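Local coordinates for sensor protein (Geobacter sulfurreducens, PDB 3H7M), which probably senses signals as a membrane-bound histidine kinase and is represented here by its sensor domain, which resembles periplasmic binding proteins, at residues A[102-107]-A[180-185]; A[94-99]-A[191-196]; A[10-15]-A[49-54]; A[98-103]-A[161-166]. One frame throughout, in Å; residues are numbered along the deposited sequence.

Contact 1 of 4, residues A[102-107]-A[180-185]; sequences ARRDSP and NLVPVA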
loop_
_atom_site.group_PDB
_atom_site.type_symbol
_atom_site.label_atom_id
_atom_site.label_comp_id
_atom_site.label_asym_id
_atom_site.label_seq_id
_atom_site.Cartn_x
_atom_site.Cartn_y
_atom_site.Cartn_z
ATOM N N ALA A 102 -7.044 9.866 15.018
ATOM C CA ALA A 102 -8.199 10.461 15.684
ATOM C C ALA A 102 -8.129 11.983 15.606
ATOM O O ALA A 102 -7.054 12.539 15.382
ATOM C CB ALA A 102 -8.220 10.041 17.150
ATOM N N ARG A 103 -9.266 12.651 15.817
ATOM C CA ARG A 103 -9.282 14.111 15.839
ATOM C C ARG A 103 -8.601 14.446 17.152
ATOM O O ARG A 103 -8.702 13.668 18.099
ATOM C CB ARG A 103 -10.707 14.648 15.796
ATOM C CG ARG A 103 -11.438 14.290 14.512
ATOM C CD ARG A 103 -12.835 14.896 14.451
ATOM N NE ARG A 103 -13.651 14.433 15.564
ATOM C CZ ARG A 103 -14.298 13.272 15.598
ATOM N NH1 ARG A 103 -14.247 12.430 14.568
ATOM N NH2 ARG A 103 -14.994 12.953 16.679
ATOM N N ARG A 104 -7.873 15.567 17.190
ATOM C CA ARG A 104 -7.132 16.009 18.379
ATOM C C ARG A 104 -7.937 16.067 19.660
ATOM O O ARG A 104 -7.486 15.622 20.715
ATOM C CB ARG A 104 -6.528 17.389 18.156
ATOM C CG ARG A 104 -5.296 17.373 17.329
ATOM C CD ARG A 104 -4.683 18.751 17.205
ATOM N NE ARG A 104 -3.498 18.675 16.362
ATOM C CZ ARG A 104 -3.517 18.233 15.108
ATOM N NH1 ARG A 104 -4.663 17.839 14.566
ATOM N NH2 ARG A 104 -2.395 18.164 14.400
ATOM N N ASP A 105 -9.120 16.654 19.570
ATOM C CA ASP A 105 -9.981 16.762 20.728
ATOM C C ASP A 105 -10.231 15.351 21.270
ATOM O O ASP A 105 -9.855 15.037 22.399
ATOM C CB ASP A 105 -11.298 17.444 20.331
ATOM C CG ASP A 105 -11.731 17.108 18.905
ATOM O OD1 ASP A 105 -10.979 17.448 17.963
ATOM O OD2 ASP A 105 -12.819 16.510 18.723
ATOM N N SER A 106 -10.824 14.509 20.425
ATOM C CA SER A 106 -11.165 13.129 20.747
ATOM C C SER A 106 -10.300 12.389 21.754
ATOM O O SER A 106 -9.120 12.700 21.942
ATOM C CB SER A 106 -11.253 12.318 19.467
ATOM O OG SER A 106 -12.399 12.702 18.728
ATOM N N PRO A 107 -10.901 11.386 22.421
ATOM C CA PRO A 107 -10.280 10.527 23.438
ATOM C C PRO A 107 -9.217 9.657 22.782
ATOM O O PRO A 107 -9.513 8.906 21.856
ATOM C CB PRO A 107 -11.447 9.673 23.945
ATOM C CG PRO A 107 -12.689 10.409 23.483
ATOM C CD PRO A 107 -12.286 10.955 22.158
ATOM N N ASN A 180 -6.888 18.451 11.786
ATOM C CA ASN A 180 -7.430 18.156 13.106
ATOM C C ASN A 180 -7.104 16.682 13.429
ATOM O O ASN A 180 -7.435 16.199 14.511
ATOM C CB ASN A 180 -8.960 18.397 13.150
ATOM C CG ASN A 180 -9.693 17.678 12.046
ATOM O OD1 ASN A 180 -9.151 17.506 10.959
ATOM N ND2 ASN A 180 -10.938 17.260 12.307
ATOM N N LEU A 181 -6.449 15.973 12.502
ATOM C CA LEU A 181 -6.105 14.551 12.736
ATOM C C LEU A 181 -4.708 14.344 13.288
ATOM O O LEU A 181 -3.770 15.028 12.901
ATOM C CB LEU A 181 -6.226 13.714 11.446
ATOM C CG LEU A 181 -7.564 13.771 10.704
ATOM C CD1 LEU A 181 -7.575 12.874 9.509
ATOM C CD2 LEU A 181 -8.674 13.386 11.669
ATOM N N VAL A 182 -4.577 13.396 14.209
ATOM C CA VAL A 182 -3.279 13.044 14.791
ATOM C C VAL A 182 -3.250 11.537 14.869
ATOM O O VAL A 182 -4.290 10.881 14.986
ATOM C CB VAL A 182 -3.082 13.541 16.247
ATOM C CG1 VAL A 182 -2.925 15.035 16.278
ATOM C CG2 VAL A 182 -4.264 13.101 17.112
ATOM N N PRO A 183 -2.061 10.962 14.763
ATOM C CA PRO A 183 -1.940 9.504 14.846
ATOM C C PRO A 183 -1.760 9.229 16.321
ATOM O O PRO A 183 -0.778 9.688 16.899
ATOM C CB PRO A 183 -0.661 9.220 14.068
ATOM C CG PRO A 183 0.187 10.461 14.329
ATOM C CD PRO A 183 -0.830 11.589 14.244
ATOM N N VAL A 184 -2.699 8.522 16.947
ATOM C CA VAL A 184 -2.567 8.242 18.383
ATOM C C VAL A 184 -1.881 6.911 18.675
ATOM O O VAL A 184 -0.936 6.850 19.465
ATOM C CB VAL A 184 -3.931 8.263 19.109
ATOM C CG1 VAL A 184 -4.873 7.257 18.505
ATOM C CG2 VAL A 184 -3.720 7.952 20.585
ATOM N N ALA A 185 -2.359 5.844 18.047
ATOM C CA ALA A 185 -1.765 4.528 18.243
ATOM C C ALA A 185 -0.859 4.277 17.054
ATOM O O ALA A 185 -1.326 4.069 15.932
ATOM C CB ALA A 185 -2.846 3.461 18.320
HETATM O O HOH W 1 -11.677 18.115 15.369
#
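An antiparallel pairing of Ala102 with Val182 joins strands 87-103 and 181-198 far from the centre of this sensor domain, which resembles periplasmic binding proteins. Ala102 N gives to Val182 O and Val182 N to Ala102 O, both at 2.9 Å and both fairly straight. The next pair, Arg103 and Leu181, is non-hydrogen-bonded. Here Arg103 CA comes 3.1 Å from Asn180 O in a CA-H...O contact. The same oxygen accepts a backbone bond from Arg104 N at 2.8 Å, just where the first strand has given way to a loop.

Arg104 reaches back over the second strand. Its chain is extended from CG to NE. Val182 CG1, anti to its own carbonyl carbon (chi1 -71°), sits over the centre of one guanidinium face, 3.5 Å from Arg104 CZ. Asn180 C lies at the edge of this group, in its plane.

Arg103 lies side by side with Asn180, pointing the same way, and its CD is 3.7 Å from Asn180 ND2. Both polar ends also have partners outside the two segments. Arg103 NH1 bonds to Leu154 O and Cys159 O, and Asn180 ND2 to Ala155 O. Leu154 and Ala155 end helix 147-155, and Leu181 packs on that helix. One water accepts from Asn180 ND2 at 3.3 Å and donates to Asp105 OD1 at 2.8 Å.

Contact 2 of 4, residues A[94-99]-A[191-196]; sequences TIVYHA and QRYGYA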
loop_
_atom_site.group_PDB
_atom_site.type_symbol
_atom_site.label_atom_id
_atom_site.label_comp_id
_atom_site.label_asym_id
_atom_site.label_seq_id
_atom_site.Cartn_x
_atom_site.Cartn_y
_atom_site.Cartn_z
ATOM N N THR A 94 9.588 -2.817 1.135
ATOM C CA THR A 94 9.377 -1.940 2.291
ATOM C C THR A 94 8.458 -2.569 3.358
ATOM O O THR A 94 7.711 -3.512 3.090
ATOM C CB THR A 94 8.733 -0.600 1.872
ATOM O OG1 THR A 94 8.686 0.285 2.998
ATOM C CG2 THR A 94 7.324 -0.831 1.389
ATOM N N ILE A 95 8.525 -2.030 4.568
ATOM C CA ILE A 95 7.665 -2.476 5.662
ATOM C C ILE A 95 6.678 -1.348 5.979
ATOM O O ILE A 95 7.076 -0.218 6.259
ATOM C CB ILE A 95 8.469 -2.771 6.929
ATOM C CG1 ILE A 95 9.537 -3.817 6.624
ATOM C CG2 ILE A 95 7.536 -3.268 8.020
ATOM C CD1 ILE A 95 8.975 -5.104 6.090
ATOM N N VAL A 96 5.396 -1.669 5.925
ATOM C CA VAL A 96 4.332 -0.712 6.182
ATOM C C VAL A 96 3.672 -0.870 7.555
ATOM O O VAL A 96 2.982 -1.852 7.813
ATOM C CB VAL A 96 3.227 -0.854 5.126
ATOM C CG1 VAL A 96 2.119 0.161 5.380
ATOM C CG2 VAL A 96 3.811 -0.665 3.759
ATOM N N TYR A 97 3.883 0.095 8.433
ATOM C CA TYR A 97 3.267 0.068 9.757
ATOM C C TYR A 97 1.900 0.713 9.658
ATOM O O TYR A 97 1.629 1.462 8.728
ATOM C CB TYR A 97 4.076 0.882 10.742
ATOM C CG TYR A 97 5.266 0.181 11.315
ATOM C CD1 TYR A 97 5.120 -0.762 12.333
ATOM C CD2 TYR A 97 6.551 0.505 10.892
ATOM C CE1 TYR A 97 6.233 -1.359 12.927
ATOM C CE2 TYR A 97 7.669 -0.087 11.475
ATOM C CZ TYR A 97 7.504 -1.012 12.492
ATOM O OH TYR A 97 8.612 -1.568 13.082
ATOM N N HIS A 98 1.028 0.407 10.609
ATOM C CA HIS A 98 -0.288 1.029 10.625
ATOM C C HIS A 98 -0.371 1.936 11.826
ATOM O O HIS A 98 0.533 2.000 12.659
ATOM C CB HIS A 98 -1.410 0.015 10.731
ATOM C CG HIS A 98 -1.716 -0.682 9.452
ATOM N ND1 HIS A 98 -0.951 -1.720 8.973
ATOM C CD2 HIS A 98 -2.706 -0.488 8.551
ATOM C CE1 HIS A 98 -1.460 -2.141 7.827
ATOM N NE2 HIS A 98 -2.525 -1.410 7.549
ATOM N N ALA A 99 -1.473 2.648 11.922
ATOM C CA ALA A 99 -1.626 3.533 13.047
ATOM C C ALA A 99 -3.081 3.850 13.238
ATOM O O ALA A 99 -3.893 3.684 12.324
ATOM C CB ALA A 99 -0.843 4.799 12.812
ATOM N N GLN A 191 3.632 -4.499 8.113
ATOM C CA GLN A 191 3.417 -5.350 6.944
ATOM C C GLN A 191 4.614 -5.422 6.005
ATOM O O GLN A 191 5.396 -4.467 5.905
ATOM C CB GLN A 191 2.214 -4.847 6.154
ATOM C CG GLN A 191 0.952 -4.774 6.964
ATOM C CD GLN A 191 0.566 -6.126 7.495
ATOM O OE1 GLN A 191 0.270 -7.044 6.726
ATOM N NE2 GLN A 191 0.575 -6.268 8.816
ATOM N N ARG A 192 4.756 -6.558 5.321
ATOM C CA ARG A 192 5.848 -6.749 4.361
ATOM C C ARG A 192 5.190 -6.405 3.041
ATOM O O ARG A 192 4.269 -7.089 2.608
ATOM C CB ARG A 192 6.329 -8.197 4.375
ATOM C CG ARG A 192 6.592 -8.739 5.774
ATOM C CD ARG A 192 7.352 -10.053 5.730
ATOM N NE ARG A 192 8.799 -9.840 5.685
ATOM C CZ ARG A 192 9.663 -10.718 5.191
ATOM N NH1 ARG A 192 9.219 -11.866 4.696
ATOM N NH2 ARG A 192 10.965 -10.445 5.187
ATOM N N TYR A 193 5.673 -5.341 2.409
ATOM C CA TYR A 193 5.081 -4.801 1.169
ATOM C C TYR A 193 6.026 -4.893 -0.047
ATOM O O TYR A 193 7.194 -4.471 0.017
ATOM C CB TYR A 193 4.708 -3.336 1.478
ATOM C CG TYR A 193 3.912 -2.570 0.464
ATOM C CD1 TYR A 193 2.511 -2.619 0.459
ATOM C CD2 TYR A 193 4.553 -1.690 -0.416
ATOM C CE1 TYR A 193 1.768 -1.795 -0.401
ATOM C CE2 TYR A 193 3.820 -0.845 -1.277
ATOM C CZ TYR A 193 2.440 -0.908 -1.266
ATOM O OH TYR A 193 1.746 -0.109 -2.150
ATOM N N GLY A 194 5.531 -5.425 -1.161
ATOM C CA GLY A 194 6.413 -5.550 -2.314
ATOM C C GLY A 194 5.731 -5.983 -3.581
ATOM O O GLY A 194 4.512 -5.859 -3.710
ATOM N N TYR A 195 6.497 -6.477 -4.549
ATOM C CA TYR A 195 5.850 -6.903 -5.784
ATOM C C TYR A 195 5.190 -8.255 -5.605
ATOM O O TYR A 195 5.486 -8.992 -4.658
ATOM C CB TYR A 195 6.848 -6.995 -6.937
ATOM C CG TYR A 195 7.525 -5.695 -7.277
ATOM C CD1 TYR A 195 8.629 -5.255 -6.550
ATOM C CD2 TYR A 195 7.048 -4.892 -8.312
ATOM C CE1 TYR A 195 9.237 -4.053 -6.837
ATOM C CE2 TYR A 195 7.654 -3.690 -8.610
ATOM C CZ TYR A 195 8.747 -3.270 -7.867
ATOM O OH TYR A 195 9.330 -2.053 -8.140
ATOM N N ALA A 196 4.290 -8.562 -6.533
ATOM C CA ALA A 196 3.572 -9.815 -6.558
ATOM C C ALA A 196 3.091 -10.074 -7.993
ATOM O O ALA A 196 2.745 -9.137 -8.723
ATOM C CB ALA A 196 2.411 -9.756 -5.610
#
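Thr94 and Tyr193 lie side by side and point the same way, with Thr94 CG2 3.4 Å from Tyr193 CD2. Val96 crosses Tyr193 obliquely, and its CG2 comes to 3.6 Å from Tyr193 CB. The two methyls therefore meet the tyrosine near the root of its ring, where CG stands anti to the backbone N (chi1 -172°). The far end leads away, and Tyr193 OH bonds to Asn37 ND2. Thr94 OG1 turns from the tyrosine and bonds to Leu232 O.

The two strands are antiparallel and pass near the middle of the chain. This is consistent with the two-strand hinge between the lobes of periplasmic binding proteins. Thr94 and Tyr193 exchange two backbone hydrogen bonds, and so do Val96 and Gln191. In the bond from Gln191 N to Val96 O, 2.7 Å long, the donor sits 44° out of the carbonyl plane.

On the same face as Val96, Gln191 CG touches the edge of the His98 ring in its plane, 3.7 Å from CE1. His98 ND1 is held by Ala189 O. On the other face, Ile95 CG2 lies 3.2 Å from Gln191 O, and Ile95 CD1 is 3.9 Å from Arg192 CA.

Contact 3 of 4, residues A[10-15]-A[49-54]; sequences HRTIVV and GMTVEF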
loop_
_atom_site.group_PDB
_atom_site.type_symbol
_atom_site.label_atom_id
_atom_site.label_comp_id
_atom_site.label_asym_id
_atom_site.label_seq_id
_atom_site.Cartn_x
_atom_site.Cartn_y
_atom_site.Cartn_z
ATOM N N HIS A 10 10.697 -9.183 -24.127
ATOM C CA HIS A 10 10.523 -7.831 -24.625
ATOM C C HIS A 10 9.053 -7.476 -24.679
ATOM O O HIS A 10 8.676 -6.373 -25.086
ATOM C CB HIS A 10 11.193 -7.705 -25.987
ATOM C CG HIS A 10 12.664 -7.981 -25.944
ATOM N ND1 HIS A 10 13.574 -7.078 -25.441
ATOM C CD2 HIS A 10 13.374 -9.084 -26.275
ATOM C CE1 HIS A 10 14.783 -7.611 -25.463
ATOM N NE2 HIS A 10 14.689 -8.829 -25.963
ATOM N N ARG A 11 8.231 -8.429 -24.248
ATOM C CA ARG A 11 6.788 -8.246 -24.176
ATOM C C ARG A 11 6.495 -7.272 -23.031
ATOM O O ARG A 11 6.706 -7.605 -21.865
ATOM C CB ARG A 11 6.106 -9.583 -23.875
ATOM C CG ARG A 11 4.603 -9.470 -23.642
ATOM C CD ARG A 11 3.967 -10.825 -23.345
ATOM N NE ARG A 11 2.506 -10.762 -23.404
ATOM C CZ ARG A 11 1.812 -10.433 -24.492
ATOM N NH1 ARG A 11 2.440 -10.134 -25.624
ATOM N NH2 ARG A 11 0.485 -10.397 -24.447
ATOM N N THR A 12 6.018 -6.075 -23.357
ATOM C CA THR A 12 5.705 -5.079 -22.336
ATOM C C THR A 12 5.053 -5.662 -21.085
ATOM O O THR A 12 4.037 -6.360 -21.163
ATOM C CB THR A 12 4.755 -3.996 -22.880
ATOM O OG1 THR A 12 5.488 -3.101 -23.725
ATOM C CG2 THR A 12 4.111 -3.214 -21.725
ATOM N N ILE A 13 5.649 -5.379 -19.931
ATOM C CA ILE A 13 5.087 -5.848 -18.669
ATOM C C ILE A 13 4.129 -4.771 -18.174
ATOM O O ILE A 13 4.486 -3.583 -18.107
ATOM C CB ILE A 13 6.165 -6.074 -17.599
ATOM C CG1 ILE A 13 6.999 -7.297 -17.959
ATOM C CG2 ILE A 13 5.525 -6.293 -16.246
ATOM C CD1 ILE A 13 7.913 -7.057 -19.126
ATOM N N VAL A 14 2.913 -5.189 -17.851
ATOM C CA VAL A 14 1.905 -4.260 -17.371
ATOM C C VAL A 14 1.869 -4.261 -15.863
ATOM O O VAL A 14 1.622 -5.295 -15.237
ATOM C CB VAL A 14 0.535 -4.610 -17.904
ATOM C CG1 VAL A 14 -0.516 -3.712 -17.267
ATOM C CG2 VAL A 14 0.540 -4.415 -19.400
ATOM N N VAL A 15 2.107 -3.084 -15.293
ATOM C CA VAL A 15 2.165 -2.924 -13.851
ATOM C C VAL A 15 0.914 -2.357 -13.199
ATOM O O VAL A 15 0.491 -1.223 -13.476
ATOM C CB VAL A 15 3.349 -2.044 -13.457
ATOM C CG1 VAL A 15 3.594 -2.169 -11.959
ATOM C CG2 VAL A 15 4.577 -2.452 -14.256
ATOM N N GLY A 49 16.309 -4.633 -18.158
ATOM C CA GLY A 49 16.010 -4.480 -19.568
ATOM C C GLY A 49 14.552 -4.738 -19.913
ATOM O O GLY A 49 14.257 -5.272 -20.973
ATOM N N MET A 50 13.638 -4.370 -19.022
ATOM C CA MET A 50 12.204 -4.557 -19.257
ATOM C C MET A 50 11.537 -3.304 -19.785
ATOM O O MET A 50 12.055 -2.189 -19.678
ATOM C CB MET A 50 11.452 -4.888 -17.969
ATOM C CG MET A 50 11.740 -6.195 -17.304
ATOM S SD MET A 50 10.679 -6.310 -15.832
ATOM C CE MET A 50 11.674 -5.462 -14.689
ATOM N N THR A 51 10.356 -3.504 -20.339
ATOM C CA THR A 51 9.550 -2.404 -20.816
ATOM C C THR A 51 8.281 -2.555 -20.000
ATOM O O THR A 51 7.681 -3.636 -19.956
ATOM C CB THR A 51 9.250 -2.527 -22.303
ATOM O OG1 THR A 51 10.292 -1.875 -23.038
ATOM C CG2 THR A 51 7.909 -1.881 -22.634
ATOM N N VAL A 52 7.876 -1.480 -19.343
ATOM C CA VAL A 52 6.695 -1.533 -18.495
ATOM C C VAL A 52 5.644 -0.481 -18.821
ATOM O O VAL A 52 5.963 0.613 -19.275
ATOM C CB VAL A 52 7.090 -1.345 -17.014
ATOM C CG1 VAL A 52 8.031 -2.440 -16.573
ATOM C CG2 VAL A 52 7.760 0.014 -16.830
ATOM N N GLU A 53 4.385 -0.826 -18.578
ATOM C CA GLU A 53 3.274 0.090 -18.785
ATOM C C GLU A 53 2.601 0.137 -17.428
ATOM O O GLU A 53 2.320 -0.911 -16.853
ATOM C CB GLU A 53 2.281 -0.462 -19.803
ATOM C CG GLU A 53 1.115 0.463 -20.077
ATOM C CD GLU A 53 -0.029 -0.208 -20.837
ATOM O OE1 GLU A 53 0.235 -0.900 -21.845
ATOM O OE2 GLU A 53 -1.195 -0.027 -20.424
ATOM N N PHE A 54 2.357 1.329 -16.899
ATOM C CA PHE A 54 1.703 1.430 -15.597
ATOM C C PHE A 54 0.209 1.571 -15.790
ATOM O O PHE A 54 -0.249 2.332 -16.637
ATOM C CB PHE A 54 2.225 2.636 -14.805
ATOM C CG PHE A 54 3.631 2.463 -14.270
ATOM C CD1 PHE A 54 3.868 1.708 -13.116
ATOM C CD2 PHE A 54 4.711 3.084 -14.900
ATOM C CE1 PHE A 54 5.161 1.575 -12.590
ATOM C CE2 PHE A 54 6.009 2.961 -14.389
ATOM C CZ PHE A 54 6.239 2.204 -13.226
#
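The ring of Phe54 and the side chain of Val15 lie side by side and point the same way. Phe54 CD1 is 3.8 Å from Val15 CB, and the valine approaches the ring obliquely. Beyond these two residues, the Phe54 side chain also touches Thr41 and Arg42 of helix 36-48 and Gln75 of strand 73-78. A second flat group, the Glu53 carboxylate, belongs to a side chain that leaves the other face of the sheet. Glu53 OE2 forms a salt bridge with Arg55 NE.

Strands 13-18 and 52-57 run parallel, and helix 36-48 lies between them in the chain, as in a beta-alpha-beta crossover. That helix ends in a Schellman motif at Gly49, and the chain then enters the second strand. Ile13 N gives to Thr51 O at 2.7 Å, and Glu53 N gives to Ile13 O at 2.8 Å. Val15 N gives to Glu53 O at 2.7 Å, with an almost straight N-H...O angle of 174°. Val14 N instead bonds to Asp72 OD2.

Ile13, Val15, Val52 and Phe54 share one face. The Val15 and Val52 side chains cross obliquely, with Val15 CG2 3.9 Å from Val52 CB. Ile13 CD1 reaches Met50 CB at 4.3 Å. Helices 36-48 and 202-218 pack against this face. On the face of Val14 and Glu53, Glu53 CB has Thr12 CG2 at 3.8 Å.

The polar grip between the segments is thus made by backbone atoms, while Ile13, Val15, Val52 and Phe54 pack on the helix side and the charge of Glu53 is paired within its own strand.

Contact 4 of 4, residues A[98-103]-A[161-166]; sequences HAIFAR and YAVVAM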
loop_
_atom_site.group_PDB
_atom_site.type_symbol
_atom_site.label_atom_id
_atom_site.label_comp_id
_atom_site.label_asym_id
_atom_site.label_seq_id
_atom_site.Cartn_x
_atom_site.Cartn_y
_atom_site.Cartn_z
ATOM N N HIS A 98 1.028 0.407 10.609
ATOM C CA HIS A 98 -0.288 1.029 10.625
ATOM C C HIS A 98 -0.371 1.936 11.826
ATOM O O HIS A 98 0.533 2.000 12.659
ATOM C CB HIS A 98 -1.410 0.015 10.731
ATOM C CG HIS A 98 -1.716 -0.682 9.452
ATOM N ND1 HIS A 98 -0.951 -1.720 8.973
ATOM C CD2 HIS A 98 -2.706 -0.488 8.551
ATOM C CE1 HIS A 98 -1.460 -2.141 7.827
ATOM N NE2 HIS A 98 -2.525 -1.410 7.549
ATOM N N ALA A 99 -1.473 2.648 11.922
ATOM C CA ALA A 99 -1.626 3.533 13.047
ATOM C C ALA A 99 -3.081 3.850 13.238
ATOM O O ALA A 99 -3.893 3.684 12.324
ATOM C CB ALA A 99 -0.843 4.799 12.812
ATOM N N ILE A 100 -3.416 4.240 14.456
ATOM C CA ILE A 100 -4.771 4.650 14.740
ATOM C C ILE A 100 -4.726 6.181 14.744
ATOM O O ILE A 100 -3.887 6.812 15.401
ATOM C CB ILE A 100 -5.261 4.148 16.097
ATOM C CG1 ILE A 100 -5.412 2.624 16.065
ATOM C CG2 ILE A 100 -6.595 4.815 16.432
ATOM C CD1 ILE A 100 -5.671 2.026 17.445
ATOM N N PHE A 101 -5.635 6.746 13.980
ATOM C CA PHE A 101 -5.779 8.182 13.809
ATOM C C PHE A 101 -7.074 8.646 14.491
ATOM O O PHE A 101 -8.080 7.915 14.510
ATOM C CB PHE A 101 -5.854 8.499 12.303
ATOM C CG PHE A 101 -4.546 8.320 11.579
ATOM C CD1 PHE A 101 -3.612 9.357 11.535
ATOM C CD2 PHE A 101 -4.237 7.113 10.954
ATOM C CE1 PHE A 101 -2.400 9.197 10.884
ATOM C CE2 PHE A 101 -3.021 6.950 10.300
ATOM C CZ PHE A 101 -2.103 7.997 10.266
ATOM N N ALA A 102 -7.044 9.866 15.018
ATOM C CA ALA A 102 -8.199 10.461 15.684
ATOM C C ALA A 102 -8.129 11.983 15.606
ATOM O O ALA A 102 -7.054 12.539 15.382
ATOM C CB ALA A 102 -8.220 10.041 17.150
ATOM N N ARG A 103 -9.266 12.651 15.817
ATOM C CA ARG A 103 -9.282 14.111 15.839
ATOM C C ARG A 103 -8.601 14.446 17.152
ATOM O O ARG A 103 -8.702 13.668 18.099
ATOM C CB ARG A 103 -10.707 14.648 15.796
ATOM C CG ARG A 103 -11.438 14.290 14.512
ATOM C CD ARG A 103 -12.835 14.896 14.451
ATOM N NE ARG A 103 -13.651 14.433 15.564
ATOM C CZ ARG A 103 -14.298 13.272 15.598
ATOM N NH1 ARG A 103 -14.247 12.430 14.568
ATOM N NH2 ARG A 103 -14.994 12.953 16.679
ATOM N N TYR A 161 -12.766 6.803 14.853
ATOM C CA TYR A 161 -11.338 6.572 14.673
ATOM C C TYR A 161 -11.176 6.043 13.294
ATOM O O TYR A 161 -12.166 5.691 12.629
ATOM C CB TYR A 161 -10.812 5.519 15.637
ATOM C CG TYR A 161 -10.816 5.961 17.069
ATOM C CD1 TYR A 161 -9.759 6.704 17.583
ATOM C CD2 TYR A 161 -11.907 5.681 17.903
ATOM C CE1 TYR A 161 -9.780 7.167 18.895
ATOM C CE2 TYR A 161 -11.943 6.143 19.222
ATOM C CZ TYR A 161 -10.877 6.883 19.711
ATOM O OH TYR A 161 -10.891 7.331 21.008
ATOM N N ALA A 162 -9.929 6.018 12.852
ATOM C CA ALA A 162 -9.610 5.455 11.550
ATOM C C ALA A 162 -8.284 4.761 11.733
ATOM O O ALA A 162 -7.442 5.208 12.519
ATOM C CB ALA A 162 -9.500 6.539 10.490
ATOM N N VAL A 163 -8.117 3.646 11.031
ATOM C CA VAL A 163 -6.882 2.869 11.077
ATOM C C VAL A 163 -6.374 2.744 9.643
ATOM O O VAL A 163 -7.040 2.160 8.787
ATOM C CB VAL A 163 -7.130 1.459 11.675
ATOM C CG1 VAL A 163 -5.952 0.541 11.358
ATOM C CG2 VAL A 163 -7.333 1.560 13.200
ATOM N N VAL A 164 -5.211 3.324 9.364
ATOM C CA VAL A 164 -4.664 3.251 8.013
ATOM C C VAL A 164 -3.170 3.234 8.127
ATOM O O VAL A 164 -2.628 3.442 9.218
ATOM C CB VAL A 164 -5.082 4.450 7.133
ATOM C CG1 VAL A 164 -6.578 4.587 7.104
ATOM C CG2 VAL A 164 -4.450 5.714 7.652
ATOM N N ALA A 165 -2.502 2.974 7.007
ATOM C CA ALA A 165 -1.057 2.916 7.026
ATOM C C ALA A 165 -0.537 4.272 7.443
ATOM O O ALA A 165 -0.940 5.318 6.928
ATOM C CB ALA A 165 -0.520 2.533 5.662
ATOM N N MET A 166 0.359 4.231 8.407
ATOM C CA MET A 166 0.967 5.410 8.951
ATOM C C MET A 166 1.475 6.448 7.939
ATOM O O MET A 166 1.010 7.602 7.904
ATOM C CB MET A 166 2.116 4.972 9.843
ATOM C CG MET A 166 2.948 6.098 10.342
ATOM S SD MET A 166 2.181 6.826 11.767
ATOM C CE MET A 166 2.973 5.800 13.043
#
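Ala99 and Phe101 pair with Val164 and Ala162 in an antiparallel arrangement of neighbouring strands, buried in the mixed sheet of this solute-binding-protein-like domain. Four backbone hydrogen bonds satisfy their amides. Ala99 N gives to Val164 O at 3.0 Å, and Val164 N gives to Ala99 O at 3.3 Å. Phe101 N gives to Ala162 O at 2.8 Å with an angle of 175°. Ala162 N returns a bond to Phe101 O at 3.1 Å. Ala99 O also receives a CA-H...O contact from Val163 CA. Ile100 lies between the two pairs, and its backbone bonds go to strand 181-198, at Val184 and Ala185.

The Phe101 ring turns its edge to two carbonyl oxygens, Val164 O and Met166 O, which lie in its plane. The Phe101 and Val164 side chains cross at about a right angle, with Val164 CG2 3.3 Å from Phe101 CE2. That methyl stands between the backbone N and the carbonyl carbon. Helix 147-155 packs on the face of Phe101, Ala162 and Val164, through Leu151 and Leu154.

Tyr161 CD1 lies 3.7 Å from Ala102 CB. At the other end, where Ala165 is the N-cap of helix 166-175, Met166 SD rests 3.8 Å from Ala99 CB.

How the contacts relate
Contact 3 closes first along the chain, joining strands 13-18 and 52-57, and is finished before the others open. The remaining three start from overlapping parts of strand 87-103 and close in the order 4, 1, 2. Contact 4 closes at strand 161-165, contact 1 at the start of strand 181-198, and contact 2 further along that strand. Contact 1 is nested inside the loop of contact 2. Contacts 1 and 4 share Ala102 and Arg103, and contacts 2 and 4 share His98 and Ala99. All four belong to one mixed sheet. Contact 2 joins the two long strands near the middle of the chain, between contact 3 on one side and contacts 1 and 4 on the other.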